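Local coordinates for outer membrane protein Omp121 (Bacteroides thetaiotaomicron, PDB 5FQ8), which probably imports nutrients across the bacterial outer membrane, as the TonB-dependent receptor half of a SusCD complex, at residues Asp715-Thr721 and Ser807-Lys813. Sequence-based numbering, arbitrary orientation.
Sequences DFSWELT and STNLKYK
Segments 716-721 and 807-812, the start of strand 716-731 and the end of strand 802-812, run antiparallel, axes 4.7 Å apart at closest approach and N-to-C directions 168° apart. Both are extended (phi about -100 to -150°, psi about 100 to 155°); D715 and K813 continue the register. At D715, backbone O accepts from K813 N (2.9 Å), and OD2 forms a salt bridge with K813 NZ (2.7 Å). K813, just past the strand, leaves the extended conformation with a positive phi (61°, psi -103°). F716 faces Y812 in a non-hydrogen-bonded pair (CA-CA 4.4 Å); its chi1 t puts CD1 4.1 Å from Y812 CB. S717 pairs with K811 through S717 N to K811 O (2.9 Å) and K811 N to S717 O (3.0 Å). S717 OG (p) also meets a water at 2.8 Å, which donates to N809 O (2.9 Å). W718, non-hydrogen-bonded to L810 (CA-CA 4.7 Å), with chi1 t sets CD1 3.3 Å from L810 CD2 and donates diagonally from NE1 to T808 OG1 (2.9 Å). E719 N to N809 O (3.0 Å) and N809 N to E719 O (3.1 Å) form the next doubly bonded pair. L720, in a non-hydrogen-bonded pair with T808 (CA-CA 4.5 Å), places CD2 4.0 Å from T808 CB. T721 makes the third doubly bonded pair: T721 N to S807 O (2.8 Å), S807 N to T721 O (2.7 Å). F716, W718, L720, T808, L810 and Y812 share a largely apolar, aromatic-rich face, consistent with the lipid-facing side of a TonB-dependent receptor barrel; a bound detergent lies about 13 Å from the L810 side chain. S717, E719, T721, S807, N809 and K811 make the opposite, polar face. Within the barrel wall, strand 697-712 hydrogen-bonds the far edge of 716-731, and strand 815-825 that of 802-812.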
loop_
_atom_site.group_PDB
_atom_site.type_symbol
_atom_site.label_atom_id
_atom_site.label_comp_id
_atom_site.label_asym_id
_atom_site.label_seq_id
_atom_site.Cartn_x
_atom_site.Cartn_y
_atom_site.Cartn_z
ATOM N N ASP B 715 -50.151 42.919 13.761
ATOM C CA ASP B 715 -49.884 41.563 14.218
ATOM C C ASP B 715 -49.805 40.534 13.099
ATOM O O ASP B 715 -49.644 39.349 13.388
ATOM C CB ASP B 715 -50.961 41.127 15.216
ATOM C CG ASP B 715 -50.851 41.839 16.529
ATOM O OD1 ASP B 715 -49.727 42.209 16.894
ATOM O OD2 ASP B 715 -51.883 42.038 17.196
ATOM N N PHE B 716 -49.915 40.931 11.837
ATOM C CA PHE B 716 -49.958 39.939 10.772
ATOM C C PHE B 716 -49.375 40.507 9.495
ATOM O O PHE B 716 -49.756 41.600 9.065
ATOM C CB PHE B 716 -51.383 39.457 10.509
ATOM C CG PHE B 716 -51.481 38.494 9.372
ATOM C CD1 PHE B 716 -51.056 37.194 9.520
ATOM C CD2 PHE B 716 -51.984 38.887 8.155
ATOM C CE1 PHE B 716 -51.139 36.299 8.473
ATOM C CE2 PHE B 716 -52.069 38.000 7.108
ATOM C CZ PHE B 716 -51.647 36.705 7.266
ATOM N N SER B 717 -48.473 39.751 8.889
ATOM C CA SER B 717 -47.937 40.085 7.584
ATOM C C SER B 717 -47.895 38.830 6.724
ATOM O O SER B 717 -47.752 37.713 7.223
ATOM C CB SER B 717 -46.552 40.749 7.689
ATOM O OG SER B 717 -45.582 39.910 8.290
ATOM N N TRP B 718 -48.070 39.030 5.426
ATOM C CA TRP B 718 -48.030 37.966 4.437
ATOM C C TRP B 718 -47.160 38.441 3.299
ATOM O O TRP B 718 -47.443 39.476 2.699
ATOM C CB TRP B 718 -49.420 37.620 3.919
ATOM C CG TRP B 718 -49.408 36.666 2.758
ATOM C CD1 TRP B 718 -48.471 35.720 2.481
ATOM C CD2 TRP B 718 -50.381 36.577 1.707
ATOM N NE1 TRP B 718 -48.800 35.043 1.339
ATOM C CE2 TRP B 718 -49.968 35.553 0.842
ATOM C CE3 TRP B 718 -51.560 37.261 1.420
ATOM C CZ2 TRP B 718 -50.685 35.197 -0.285
ATOM C CZ3 TRP B 718 -52.269 36.906 0.303
ATOM C CH2 TRP B 718 -51.829 35.883 -0.538
ATOM N N GLU B 719 -46.096 37.706 3.017
ATOM C CA GLU B 719 -45.214 38.043 1.917
ATOM C C GLU B 719 -45.249 36.934 0.880
ATOM O O GLU B 719 -45.494 35.766 1.192
ATOM C CB GLU B 719 -43.787 38.279 2.402
ATOM C CG GLU B 719 -43.663 39.322 3.494
ATOM C CD GLU B 719 -42.246 39.831 3.679
ATOM O OE1 GLU B 719 -41.338 39.370 2.949
ATOM O OE2 GLU B 719 -42.049 40.702 4.557
ATOM N N LEU B 720 -45.030 37.321 -0.363
ATOM C CA LEU B 720 -44.888 36.385 -1.459
ATOM C C LEU B 720 -43.607 36.705 -2.199
ATOM O O LEU B 720 -43.257 37.872 -2.392
ATOM C CB LEU B 720 -46.063 36.460 -2.409
ATOM C CG LEU B 720 -47.356 35.856 -1.896
ATOM C CD1 LEU B 720 -48.485 36.397 -2.708
ATOM C CD2 LEU B 720 -47.285 34.365 -2.027
ATOM N N THR B 721 -42.906 35.672 -2.608
ATOM C CA THR B 721 -41.715 35.876 -3.401
ATOM C C THR B 721 -41.719 34.892 -4.554
ATOM O O THR B 721 -42.112 33.736 -4.393
ATOM C CB THR B 721 -40.469 35.738 -2.538
ATOM O OG1 THR B 721 -40.440 36.823 -1.606
ATOM C CG2 THR B 721 -39.231 35.775 -3.387
ATOM N N SER B 807 -42.048 31.463 -2.864
ATOM C CA SER B 807 -42.002 31.417 -1.417
ATOM C C SER B 807 -43.146 32.229 -0.849
ATOM O O SER B 807 -43.626 33.163 -1.476
ATOM C CB SER B 807 -40.688 31.952 -0.890
ATOM O OG SER B 807 -39.676 30.983 -1.036
ATOM N N THR B 808 -43.570 31.862 0.346
ATOM C CA THR B 808 -44.477 32.689 1.117
ATOM C C THR B 808 -44.006 32.711 2.560
ATOM O O THR B 808 -43.407 31.750 3.035
ATOM C CB THR B 808 -45.909 32.178 1.020
ATOM O OG1 THR B 808 -46.748 33.009 1.808
ATOM C CG2 THR B 808 -46.012 30.768 1.521
ATOM N N ASN B 809 -44.255 33.817 3.253
ATOM C CA ASN B 809 -43.827 33.961 4.644
ATOM C C ASN B 809 -44.909 34.692 5.429
ATOM O O ASN B 809 -45.181 35.866 5.170
ATOM C CB ASN B 809 -42.488 34.697 4.741
ATOM C CG ASN B 809 -41.392 34.050 3.901
ATOM O OD1 ASN B 809 -40.717 33.121 4.341
ATOM N ND2 ASN B 809 -41.202 34.556 2.690
ATOM N N LEU B 810 -45.516 33.997 6.382
ATOM C CA LEU B 810 -46.512 34.560 7.278
ATOM C C LEU B 810 -45.902 34.849 8.639
ATOM O O LEU B 810 -45.103 34.066 9.154
ATOM C CB LEU B 810 -47.675 33.596 7.442
ATOM C CG LEU B 810 -48.123 33.072 6.093
ATOM C CD1 LEU B 810 -49.072 31.942 6.281
ATOM C CD2 LEU B 810 -48.795 34.182 5.367
ATOM N N LYS B 811 -46.281 35.980 9.218
ATOM C CA LYS B 811 -45.906 36.327 10.582
ATOM C C LYS B 811 -47.148 36.816 11.305
ATOM O O LYS B 811 -47.753 37.808 10.896
ATOM C CB LYS B 811 -44.805 37.394 10.612
ATOM C CG LYS B 811 -43.567 37.042 9.816
ATOM C CD LYS B 811 -42.368 37.872 10.234
ATOM C CE LYS B 811 -41.959 37.552 11.668
ATOM N NZ LYS B 811 -40.736 38.285 12.121
ATOM N N TYR B 812 -47.534 36.117 12.365
ATOM C CA TYR B 812 -48.635 36.542 13.225
ATOM C C TYR B 812 -48.133 36.625 14.663
ATOM O O TYR B 812 -48.030 35.611 15.352
ATOM C CB TYR B 812 -49.827 35.606 13.108
ATOM C CG TYR B 812 -50.914 35.912 14.104
ATOM C CD1 TYR B 812 -51.664 37.068 14.003
ATOM C CD2 TYR B 812 -51.181 35.047 15.154
ATOM C CE1 TYR B 812 -52.654 37.358 14.917
ATOM C CE2 TYR B 812 -52.165 35.324 16.072
ATOM C CZ TYR B 812 -52.900 36.481 15.950
ATOM O OH TYR B 812 -53.887 36.766 16.865
ATOM N N LYS B 813 -47.852 37.843 15.115
ATOM C CA LYS B 813 -47.344 38.078 16.461
ATOM C C LYS B 813 -46.017 37.365 16.644
ATOM O O LYS B 813 -44.985 37.831 16.156
ATOM C CB LYS B 813 -48.340 37.616 17.531
ATOM C CG LYS B 813 -49.464 38.574 17.818
ATOM C CD LYS B 813 -50.613 37.858 18.507
ATOM C CE LYS B 813 -51.485 38.802 19.345
ATOM N NZ LYS B 813 -52.267 39.760 18.530
HETATM O O HOH W 1 -44.307 38.266 6.490
#